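Local coordinates for N-alpha-acetyltransferase 35, NatC auxiliary subunit (Saccharomyces cerevisiae, PDB 6YGA), which serves as the auxiliary subunit of the NatC N-terminal acetyltransferase, which acetylates the N-terminal methionine of the L-A virus Gag protein, at residues B[220-225]-B[251-256]; B[230-235]-B[244-249]; B[469-474]-B[587-592]. All blocks are in the same frame, centred on the assembly; numbering follows the deposited sequence.

Interaction 1: residues B[220-225]-B[251-256]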
loop_
_atom_site.group_PDB
_atom_site.type_symbol
_atom_site.label_atom_id
_atom_site.label_comp_id
_atom_site.label_asym_id
_atom_site.label_seq_id
_atom_site.Cartn_x
_atom_site.Cartn_y
_atom_site.Cartn_z
ATOM N N LEU B 220 3.719 -16.026 -32.105
ATOM C CA LEU B 220 4.909 -15.184 -32.084
ATOM C C LEU B 220 4.651 -13.843 -32.762
ATOM O O LEU B 220 5.184 -12.814 -32.332
ATOM C CB LEU B 220 6.075 -15.917 -32.746
ATOM C CG LEU B 220 7.474 -15.375 -32.459
ATOM C CD1 LEU B 220 7.678 -15.223 -30.962
ATOM C CD2 LEU B 220 8.534 -16.294 -33.054
ATOM N N LYS B 221 3.835 -13.833 -33.819
ATOM C CA LYS B 221 3.463 -12.571 -34.451
ATOM C C LYS B 221 2.690 -11.679 -33.486
ATOM O O LYS B 221 2.949 -10.472 -33.401
ATOM C CB LYS B 221 2.639 -12.836 -35.712
ATOM C CG LYS B 221 3.374 -13.606 -36.804
ATOM C CD LYS B 221 2.486 -13.800 -38.027
ATOM C CE LYS B 221 2.036 -12.465 -38.602
ATOM N NZ LYS B 221 1.027 -12.634 -39.687
ATOM N N HIS B 222 1.737 -12.252 -32.746
ATOM C CA HIS B 222 0.966 -11.448 -31.801
ATOM C C HIS B 222 1.829 -10.987 -30.634
ATOM O O HIS B 222 1.684 -9.855 -30.159
ATOM C CB HIS B 222 -0.244 -12.230 -31.292
ATOM C CG HIS B 222 -1.392 -12.270 -32.252
ATOM N ND1 HIS B 222 -1.816 -13.434 -32.856
ATOM C CD2 HIS B 222 -2.209 -11.291 -32.709
ATOM C CE1 HIS B 222 -2.842 -13.170 -33.646
ATOM N NE2 HIS B 222 -3.101 -11.877 -33.576
ATOM N N ILE B 223 2.722 -11.854 -30.152
ATOM C CA ILE B 223 3.635 -11.473 -29.077
ATOM C C ILE B 223 4.489 -10.287 -29.505
ATOM O O ILE B 223 4.659 -9.316 -28.757
ATOM C CB ILE B 223 4.504 -12.676 -28.664
ATOM C CG1 ILE B 223 3.681 -13.686 -27.865
ATOM C CG2 ILE B 223 5.711 -12.224 -27.864
ATOM C CD1 ILE B 223 4.454 -14.928 -27.482
ATOM N N LEU B 224 5.026 -10.343 -30.727
ATOM C CA LEU B 224 5.881 -9.267 -31.218
ATOM C C LEU B 224 5.129 -7.942 -31.279
ATOM O O LEU B 224 5.667 -6.897 -30.894
ATOM C CB LEU B 224 6.439 -9.633 -32.593
ATOM C CG LEU B 224 7.910 -9.304 -32.848
ATOM C CD1 LEU B 224 8.782 -10.032 -31.862
ATOM C CD2 LEU B 224 8.304 -9.691 -34.249
ATOM N N LYS B 225 3.882 -7.963 -31.757
ATOM C CA LYS B 225 3.112 -6.725 -31.846
ATOM C C LYS B 225 2.727 -6.213 -30.464
ATOM O O LYS B 225 2.646 -4.999 -30.247
ATOM C CB LYS B 225 1.866 -6.933 -32.702
ATOM C CG LYS B 225 2.135 -7.246 -34.163
ATOM C CD LYS B 225 0.830 -7.356 -34.936
ATOM C CE LYS B 225 1.075 -7.529 -36.426
ATOM N NZ LYS B 225 -0.196 -7.596 -37.201
ATOM N N ILE B 251 -5.059 -4.508 -26.958
ATOM C CA ILE B 251 -6.241 -5.249 -26.529
ATOM C C ILE B 251 -6.588 -6.336 -27.542
ATOM O O ILE B 251 -6.864 -7.484 -27.174
ATOM C CB ILE B 251 -7.421 -4.286 -26.304
ATOM C CG1 ILE B 251 -7.144 -3.368 -25.112
ATOM C CG2 ILE B 251 -8.717 -5.056 -26.101
ATOM C CD1 ILE B 251 -8.117 -2.210 -24.980
ATOM N N GLU B 252 -6.579 -5.989 -28.833
ATOM C CA GLU B 252 -6.926 -6.958 -29.869
ATOM C C GLU B 252 -5.971 -8.143 -29.855
ATOM O O GLU B 252 -6.400 -9.303 -29.902
ATOM C CB GLU B 252 -6.916 -6.285 -31.242
ATOM C CG GLU B 252 -7.891 -5.131 -31.379
ATOM C CD GLU B 252 -7.610 -4.280 -32.600
ATOM O OE1 GLU B 252 -6.609 -4.555 -33.296
ATOM O OE2 GLU B 252 -8.384 -3.334 -32.861
ATOM N N ASN B 253 -4.668 -7.871 -29.787
ATOM C CA ASN B 253 -3.686 -8.949 -29.832
ATOM C C ASN B 253 -3.735 -9.798 -28.570
ATOM O O ASN B 253 -3.545 -11.018 -28.632
ATOM C CB ASN B 253 -2.289 -8.376 -30.048
ATOM C CG ASN B 253 -2.107 -7.809 -31.439
ATOM O OD1 ASN B 253 -2.999 -7.152 -31.974
ATOM N ND2 ASN B 253 -0.960 -8.080 -32.042
ATOM N N ALA B 254 -3.990 -9.178 -27.416
ATOM C CA ALA B 254 -4.131 -9.955 -26.189
ATOM C C ALA B 254 -5.353 -10.863 -26.254
ATOM O O ALA B 254 -5.320 -11.995 -25.760
ATOM C CB ALA B 254 -4.211 -9.024 -24.979
ATOM N N ASN B 255 -6.439 -10.386 -26.870
ATOM C CA ASN B 255 -7.631 -11.217 -27.016
ATOM C C ASN B 255 -7.386 -12.382 -27.967
ATOM O O ASN B 255 -7.864 -13.497 -27.727
ATOM C CB ASN B 255 -8.811 -10.373 -27.500
ATOM C CG ASN B 255 -9.579 -9.732 -26.360
ATOM O OD1 ASN B 255 -9.771 -10.339 -25.306
ATOM N ND2 ASN B 255 -10.026 -8.498 -26.567
ATOM N N SER B 256 -6.649 -12.144 -29.057
ATOM C CA SER B 256 -6.382 -13.215 -30.011
ATOM C C SER B 256 -5.516 -14.303 -29.387
ATOM O O SER B 256 -5.731 -15.494 -29.637
ATOM C CB SER B 256 -5.717 -12.648 -31.264
ATOM O OG SER B 256 -6.529 -11.658 -31.870
#

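Interaction 2: residues B[230-235]-B[244-249]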
loop_
_atom_site.group_PDB
_atom_site.type_symbol
_atom_site.label_atom_id
_atom_site.label_comp_id
_atom_site.label_asym_id
_atom_site.label_seq_id
_atom_site.Cartn_x
_atom_site.Cartn_y
_atom_site.Cartn_z
ATOM N N LEU B 230 3.760 -2.146 -25.950
ATOM C CA LEU B 230 4.282 -1.809 -24.628
ATOM C C LEU B 230 5.406 -0.786 -24.728
ATOM O O LEU B 230 5.554 0.069 -23.847
ATOM C CB LEU B 230 4.767 -3.071 -23.910
ATOM C CG LEU B 230 3.715 -4.141 -23.597
ATOM C CD1 LEU B 230 4.372 -5.451 -23.173
ATOM C CD2 LEU B 230 2.760 -3.649 -22.524
ATOM N N VAL B 231 6.211 -0.864 -25.792
ATOM C CA VAL B 231 7.271 0.116 -26.000
ATOM C C VAL B 231 6.684 1.494 -26.286
ATOM O O VAL B 231 7.291 2.520 -25.956
ATOM C CB VAL B 231 8.200 -0.359 -27.134
ATOM C CG1 VAL B 231 9.252 0.692 -27.444
ATOM C CG2 VAL B 231 8.858 -1.676 -26.752
ATOM N N HIS B 232 5.491 1.543 -26.871
ATOM C CA HIS B 232 4.847 2.806 -27.202
ATOM C C HIS B 232 4.166 3.469 -26.013
ATOM O O HIS B 232 3.570 4.537 -26.187
ATOM C CB HIS B 232 3.819 2.595 -28.313
ATOM C CG HIS B 232 4.394 2.685 -29.691
ATOM N ND1 HIS B 232 4.687 3.887 -30.296
ATOM C CD2 HIS B 232 4.724 1.722 -30.584
ATOM C CE1 HIS B 232 5.176 3.662 -31.503
ATOM N NE2 HIS B 232 5.208 2.357 -31.702
ATOM N N LEU B 233 4.228 2.874 -24.820
ATOM C CA LEU B 233 3.532 3.463 -23.681
ATOM C C LEU B 233 4.187 4.760 -23.231
ATOM O O LEU B 233 3.530 5.596 -22.599
ATOM C CB LEU B 233 3.469 2.476 -22.516
ATOM C CG LEU B 233 2.429 1.359 -22.634
ATOM C CD1 LEU B 233 2.514 0.413 -21.442
ATOM C CD2 LEU B 233 1.036 1.948 -22.760
ATOM N N GLU B 234 5.469 4.952 -23.541
ATOM C CA GLU B 234 6.138 6.184 -23.145
ATOM C C GLU B 234 5.653 7.393 -23.936
ATOM O O GLU B 234 5.955 8.527 -23.544
ATOM C CB GLU B 234 7.653 6.033 -23.294
ATOM C CG GLU B 234 8.146 6.071 -24.723
ATOM C CD GLU B 234 9.652 6.206 -24.810
ATOM O OE1 GLU B 234 10.341 5.828 -23.838
ATOM O OE2 GLU B 234 10.146 6.700 -25.846
ATOM N N ASP B 235 4.903 7.184 -25.024
ATOM C CA ASP B 235 4.401 8.310 -25.808
ATOM C C ASP B 235 3.477 9.201 -24.984
ATOM O O ASP B 235 3.388 10.406 -25.243
ATOM C CB ASP B 235 3.667 7.812 -27.057
ATOM C CG ASP B 235 4.554 6.996 -27.986
ATOM O OD1 ASP B 235 5.790 7.184 -27.974
ATOM O OD2 ASP B 235 4.006 6.166 -28.741
ATOM N N THR B 244 -5.180 6.342 -28.986
ATOM C CA THR B 244 -5.436 5.027 -28.417
ATOM C C THR B 244 -5.171 3.896 -29.401
ATOM O O THR B 244 -5.607 2.767 -29.158
ATOM C CB THR B 244 -6.878 4.942 -27.911
ATOM O OG1 THR B 244 -7.780 5.233 -28.986
ATOM C CG2 THR B 244 -7.105 5.935 -26.784
ATOM N N SER B 245 -4.459 4.165 -30.500
ATOM C CA SER B 245 -4.272 3.151 -31.534
ATOM C C SER B 245 -3.468 1.965 -31.010
ATOM O O SER B 245 -3.918 0.816 -31.083
ATOM C CB SER B 245 -3.593 3.771 -32.758
ATOM O OG SER B 245 -4.412 4.775 -33.335
ATOM N N HIS B 246 -2.272 2.228 -30.474
ATOM C CA HIS B 246 -1.460 1.154 -29.910
ATOM C C HIS B 246 -2.142 0.497 -28.717
ATOM O O HIS B 246 -2.001 -0.713 -28.510
ATOM C CB HIS B 246 -0.085 1.693 -29.513
ATOM C CG HIS B 246 0.796 2.019 -30.680
ATOM N ND1 HIS B 246 1.002 3.308 -31.126
ATOM C CD2 HIS B 246 1.522 1.218 -31.495
ATOM C CE1 HIS B 246 1.819 3.287 -32.164
ATOM N NE2 HIS B 246 2.149 2.031 -32.408
ATOM N N LEU B 247 -2.888 1.270 -27.925
ATOM C CA LEU B 247 -3.617 0.674 -26.811
ATOM C C LEU B 247 -4.725 -0.244 -27.309
ATOM O O LEU B 247 -4.984 -1.292 -26.708
ATOM C CB LEU B 247 -4.190 1.765 -25.909
ATOM C CG LEU B 247 -3.137 2.559 -25.139
ATOM C CD1 LEU B 247 -3.747 3.794 -24.497
ATOM C CD2 LEU B 247 -2.476 1.675 -24.093
ATOM N N ASP B 248 -5.396 0.138 -28.400
ATOM C CA ASP B 248 -6.417 -0.736 -28.972
ATOM C C ASP B 248 -5.788 -1.980 -29.591
ATOM O O ASP B 248 -6.330 -3.082 -29.462
ATOM C CB ASP B 248 -7.250 0.019 -30.013
ATOM C CG ASP B 248 -8.168 1.070 -29.395
ATOM O OD1 ASP B 248 -8.602 0.898 -28.235
ATOM O OD2 ASP B 248 -8.470 2.069 -30.084
ATOM N N GLU B 249 -4.644 -1.824 -30.265
ATOM C CA GLU B 249 -3.948 -2.985 -30.816
ATOM C C GLU B 249 -3.509 -3.936 -29.711
ATOM O O GLU B 249 -3.549 -5.160 -29.882
ATOM C CB GLU B 249 -2.737 -2.541 -31.637
ATOM C CG GLU B 249 -3.070 -1.673 -32.832
ATOM C CD GLU B 249 -1.830 -1.169 -33.538
ATOM O OE1 GLU B 249 -0.791 -1.862 -33.481
ATOM O OE2 GLU B 249 -1.890 -0.077 -34.139
#

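Interaction 3: residues B[469-474]-B[587-592]. With EDO (1,2-ethanediol), chain C.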
loop_
_atom_site.group_PDB
_atom_site.type_symbol
_atom_site.label_atom_id
_atom_site.label_comp_id
_atom_site.label_asym_id
_atom_site.label_seq_id
_atom_site.Cartn_x
_atom_site.Cartn_y
_atom_site.Cartn_z
ATOM N N PHE B 469 -19.871 6.387 12.583
ATOM C CA PHE B 469 -21.030 6.760 11.781
ATOM C C PHE B 469 -21.717 7.999 12.342
ATOM O O PHE B 469 -22.173 8.855 11.579
ATOM C CB PHE B 469 -22.005 5.589 11.681
ATOM C CG PHE B 469 -21.666 4.617 10.589
ATOM C CD1 PHE B 469 -21.330 5.065 9.320
ATOM C CD2 PHE B 469 -21.661 3.255 10.836
ATOM C CE1 PHE B 469 -21.013 4.170 8.313
ATOM C CE2 PHE B 469 -21.350 2.357 9.837
ATOM C CZ PHE B 469 -21.021 2.813 8.574
ATOM N N TRP B 470 -21.788 8.127 13.667
ATOM C CA TRP B 470 -22.406 9.325 14.222
ATOM C C TRP B 470 -21.499 10.536 14.056
ATOM O O TRP B 470 -21.984 11.654 13.847
ATOM C CB TRP B 470 -22.761 9.130 15.693
ATOM C CG TRP B 470 -23.397 10.356 16.264
ATOM C CD1 TRP B 470 -24.704 10.729 16.150
ATOM C CD2 TRP B 470 -22.747 11.393 17.011
ATOM N NE1 TRP B 470 -24.910 11.929 16.786
ATOM C CE2 TRP B 470 -23.724 12.356 17.324
ATOM C CE3 TRP B 470 -21.435 11.595 17.446
ATOM C CZ2 TRP B 470 -23.433 13.502 18.058
ATOM C CZ3 TRP B 470 -21.147 12.734 18.173
ATOM C CH2 TRP B 470 -22.142 13.673 18.472
ATOM N N TYR B 471 -20.183 10.336 14.147
ATOM C CA TYR B 471 -19.265 11.444 13.922
ATOM C C TYR B 471 -19.354 11.943 12.487
ATOM O O TYR B 471 -19.298 13.152 12.240
ATOM C CB TYR B 471 -17.834 11.028 14.269
ATOM C CG TYR B 471 -16.811 12.115 14.032
ATOM C CD1 TYR B 471 -16.853 13.303 14.748
ATOM C CD2 TYR B 471 -15.802 11.950 13.094
ATOM C CE1 TYR B 471 -15.923 14.298 14.533
ATOM C CE2 TYR B 471 -14.865 12.936 12.874
ATOM C CZ TYR B 471 -14.930 14.109 13.595
ATOM O OH TYR B 471 -13.996 15.094 13.377
ATOM N N VAL B 472 -19.517 11.030 11.527
ATOM C CA VAL B 472 -19.631 11.446 10.132
ATOM C C VAL B 472 -20.983 12.103 9.882
ATOM O O VAL B 472 -21.087 13.071 9.122
ATOM C CB VAL B 472 -19.385 10.252 9.193
ATOM C CG1 VAL B 472 -19.603 10.657 7.741
ATOM C CG2 VAL B 472 -17.975 9.736 9.384
ATOM N N TYR B 473 -22.037 11.593 10.523
ATOM C CA TYR B 473 -23.315 12.296 10.516
ATOM C C TYR B 473 -23.155 13.708 11.066
ATOM O O TYR B 473 -23.628 14.680 10.467
ATOM C CB TYR B 473 -24.340 11.509 11.332
ATOM C CG TYR B 473 -25.630 12.252 11.578
ATOM C CD1 TYR B 473 -26.628 12.285 10.615
ATOM C CD2 TYR B 473 -25.852 12.914 12.777
ATOM C CE1 TYR B 473 -27.812 12.963 10.837
ATOM C CE2 TYR B 473 -27.031 13.594 13.009
ATOM C CZ TYR B 473 -28.009 13.614 12.036
ATOM O OH TYR B 473 -29.186 14.287 12.257
ATOM N N TYR B 474 -22.472 13.834 12.204
ATOM C CA TYR B 474 -22.187 15.142 12.781
ATOM C C TYR B 474 -21.409 16.021 11.803
ATOM O O TYR B 474 -21.744 17.194 11.608
ATOM C CB TYR B 474 -21.423 14.950 14.093
ATOM C CG TYR B 474 -20.746 16.179 14.646
ATOM C CD1 TYR B 474 -21.447 17.095 15.424
ATOM C CD2 TYR B 474 -19.396 16.407 14.417
ATOM C CE1 TYR B 474 -20.822 18.216 15.943
ATOM C CE2 TYR B 474 -18.762 17.521 14.926
ATOM C CZ TYR B 474 -19.479 18.423 15.689
ATOM O OH TYR B 474 -18.850 19.534 16.199
ATOM N N LEU B 587 -7.905 7.724 21.249
ATOM C CA LEU B 587 -6.947 7.268 20.250
ATOM C C LEU B 587 -7.592 7.159 18.875
ATOM O O LEU B 587 -6.967 7.490 17.860
ATOM C CB LEU B 587 -6.360 5.923 20.673
ATOM C CG LEU B 587 -5.377 5.276 19.696
ATOM C CD1 LEU B 587 -4.095 6.092 19.607
ATOM C CD2 LEU B 587 -5.079 3.835 20.093
ATOM N N ARG B 588 -8.842 6.686 18.819
ATOM C CA ARG B 588 -9.508 6.512 17.532
ATOM C C ARG B 588 -9.726 7.852 16.841
ATOM O O ARG B 588 -9.593 7.958 15.616
ATOM C CB ARG B 588 -10.836 5.772 17.726
ATOM C CG ARG B 588 -11.784 5.831 16.533
ATOM C CD ARG B 588 -11.192 5.153 15.313
ATOM N NE ARG B 588 -11.010 3.721 15.521
ATOM C CZ ARG B 588 -10.092 2.990 14.898
ATOM N NH1 ARG B 588 -9.267 3.563 14.032
ATOM N NH2 ARG B 588 -9.996 1.690 15.145
ATOM N N PHE B 589 -10.038 8.892 17.615
ATOM C CA PHE B 589 -10.341 10.211 17.083
ATOM C C PHE B 589 -9.157 11.168 17.163
ATOM O O PHE B 589 -9.326 12.372 16.939
ATOM C CB PHE B 589 -11.553 10.792 17.813
ATOM C CG PHE B 589 -12.836 10.068 17.513
ATOM C CD1 PHE B 589 -13.223 8.967 18.261
ATOM C CD2 PHE B 589 -13.646 10.481 16.468
ATOM C CE1 PHE B 589 -14.400 8.299 17.979
ATOM C CE2 PHE B 589 -14.824 9.819 16.179
ATOM C CZ PHE B 589 -15.203 8.726 16.935
ATOM N N LYS B 590 -7.967 10.657 17.473
ATOM C CA LYS B 590 -6.759 11.478 17.453
ATOM C C LYS B 590 -6.557 12.262 16.156
ATOM O O LYS B 590 -6.136 13.428 16.244
ATOM C CB LYS B 590 -5.543 10.584 17.746
ATOM C CG LYS B 590 -4.205 11.306 17.850
ATOM C CD LYS B 590 -3.108 10.315 18.224
ATOM C CE LYS B 590 -1.776 10.998 18.471
ATOM N NZ LYS B 590 -1.197 11.588 17.231
ATOM N N PRO B 591 -6.824 11.727 14.955
ATOM C CA PRO B 591 -6.609 12.543 13.744
ATOM C C PRO B 591 -7.425 13.826 13.694
ATOM O O PRO B 591 -7.024 14.771 13.006
ATOM C CB PRO B 591 -7.007 11.596 12.606
ATOM C CG PRO B 591 -6.778 10.250 13.145
ATOM C CD PRO B 591 -7.144 10.330 14.600
ATOM N N PHE B 592 -8.560 13.890 14.383
ATOM C CA PHE B 592 -9.415 15.068 14.345
ATOM C C PHE B 592 -9.232 15.954 15.570
ATOM O O PHE B 592 -9.987 16.914 15.749
ATOM C CB PHE B 592 -10.881 14.649 14.216
ATOM C CG PHE B 592 -11.098 13.455 13.318
ATOM C CD1 PHE B 592 -11.183 13.606 11.941
ATOM C CD2 PHE B 592 -11.228 12.181 13.853
ATOM C CE1 PHE B 592 -11.387 12.509 11.117
ATOM C CE2 PHE B 592 -11.431 11.080 13.034
ATOM C CZ PHE B 592 -11.512 11.245 11.666
HETATM C C1 EDO C . -7.837 6.746 13.182
HETATM O O1 EDO C . -9.090 6.118 12.890
HETATM C C2 EDO C . -6.838 6.468 12.063
HETATM O O2 EDO C . -6.548 5.067 12.004
#

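Interaction 1: residues B[220-225]-B[251-256]
The imidazole of His222 has Ser256 over one face and Asn253 at its edge. Ser256 CB lies 3.9 Å from the centroid of the His222 ring, 24° off the normal, which makes a CH-pi contact. It is displaced toward the rim, with His222 NE2 its nearest ring atom at 3.6 Å. At the edge, His222 CD2 comes 3.7 Å from Asn253 CG, which lies in the ring plane. The Asn253 amide stands almost upright on that plane, at 85°. His222 CG sits beside the backbone N (chi1 -79°), which carries the imidazole toward helix 245-260. Lys225 also meets the amide, laying CB to CD across it at about a right angle. Its extended chain leads the ammonium away. These residues join helix 215-231 to helix 245-260, two antiparallel neighbours whose axes here come within 9.3 Å. No hydrogen bond links the two segments. Two polar groups are tied within their own helices. His222 ND1 makes a weak hydrogen bond to Thr218 O, one turn back. Ser256 OG donates to Glu252 O at 3.1 Å from above the carbonyl plane, and the same oxygen accepts Ser256 N. Ile223 packs on helix 85-104 and Leu224 on helix 142-167.

Interaction 2: residues B[230-235]-B[244-249]
His232 ND1 donates to Asp235 OD2 at 2.8 Å, a nearly straight bond at 162°, and the ring so held stacks on His246. This is a His-carboxylate hydrogen bond between His232, just past helix 215-231, and Asp235 at the start of the short helix 235-238. Helices 215-231 and 245-260 form an antiparallel pair, and helix 235-238 lies in their connection. The carboxylate oxygen sits in the plane of the His232 ring and uses its syn lone pair. This helps hold the rotation of the imidazole. The second oxygen, Asp235 OD1, accepts from Gln193 NE2, so the aspartate also ties this connection to helix 193-209. His246 CG lies beside the backbone N (chi1 -72°), which brings its ring against His232. The two rings lie face to face, with centroids 3.5 Å apart and planes at 17°. His246 NE2 is over the His232 face near the rim, and His232 CD2 is placed in the same way over His246. The two NE2 atoms are close, but the angle is poor, so the pair is a stack and not a hydrogen bond. His232 CB also lies over the His246 face, 4.0 Å from that ring's centroid, a CH-pi contact. The negative charge of Asp235 may make a proton on His232 more favourable. Beside the rings the contact turns apolar and buried. Leu247 there also packs on Val307 and Leu311 of helix 298-311. The two leucines meet at about a right angle, with Leu233 CD2 3.8 Å from Leu247 CD2.

Interaction 3: residues B[469-474]-B[587-592]
Ring contacts carry this pairing, and Tyr471 is in both of them. Its CG lies anti to the backbone N (chi1 179°), which sends the ring out from helix 465-506 toward the turn after helix 581-588. Phe589 points its edge at one face of Tyr471 in a T-shaped contact, with centroids 5.4 Å apart and planes at 85°. Phe589 CE2 makes the touch, 3.7 Å from Tyr471 CG and also near CB, so it meets the root of the tyrosine ring. The second pair reverses the roles. Tyr471 turns its edge to the face of Phe592, with Tyr471 CE2 over the centre of that ring and the centroids 4.8 Å apart. These planes are at 54°, a more tilted edge-to-face contact. The hydroxyl packs on Phe592 by van der Waals contact, with Tyr471 OH 3.3 Å from Phe592 CB. The Phe589 ring also meets Phe606.

The polar contacts belong to Arg588. Arg588 NH1 donates to O1 of the 1,2-ethanediol at 2.8 Å, in the plane of the guanidinium. Arg588 NE forms a salt bridge with Glu464, and Arg588 NH2 hydrogen-bonds Arg137 O of the N-alpha-acetyltransferase 30 chain. The diol, probably from the crystallisation liquor, is also hydrogen-bonded to Met138 O of that chain.

Neighbouring side chains complete the packing: Met447 and Ser451 of helix 433-456 touch Tyr471 and Phe592 respectively. The three rings form a buried aromatic cluster within the helical region that belongs to the NAA35-like TPR family, beside the interface with the catalytic subunit.

In the fold
Interactions 1 and 2 hold the same elements, helices 215-231 and 245-260. Interaction 2 is nested inside the loop that interaction 1 closes, and their centres are about 13 Å apart. Both are partly buried and built round histidines, but interaction 1 sets one imidazole against small polar side chains, while interaction 2 pairs two imidazoles near the connection and adds buried leucines. Interaction 3 lies on the opposite side of the chain's centre, its own centre about 51 Å from that of interaction 1. It is fully buried and aromatic. It joins segments 113 residues apart, while those of interaction 2 are 9 apart. Only interaction 3 has residues within reach of another subunit.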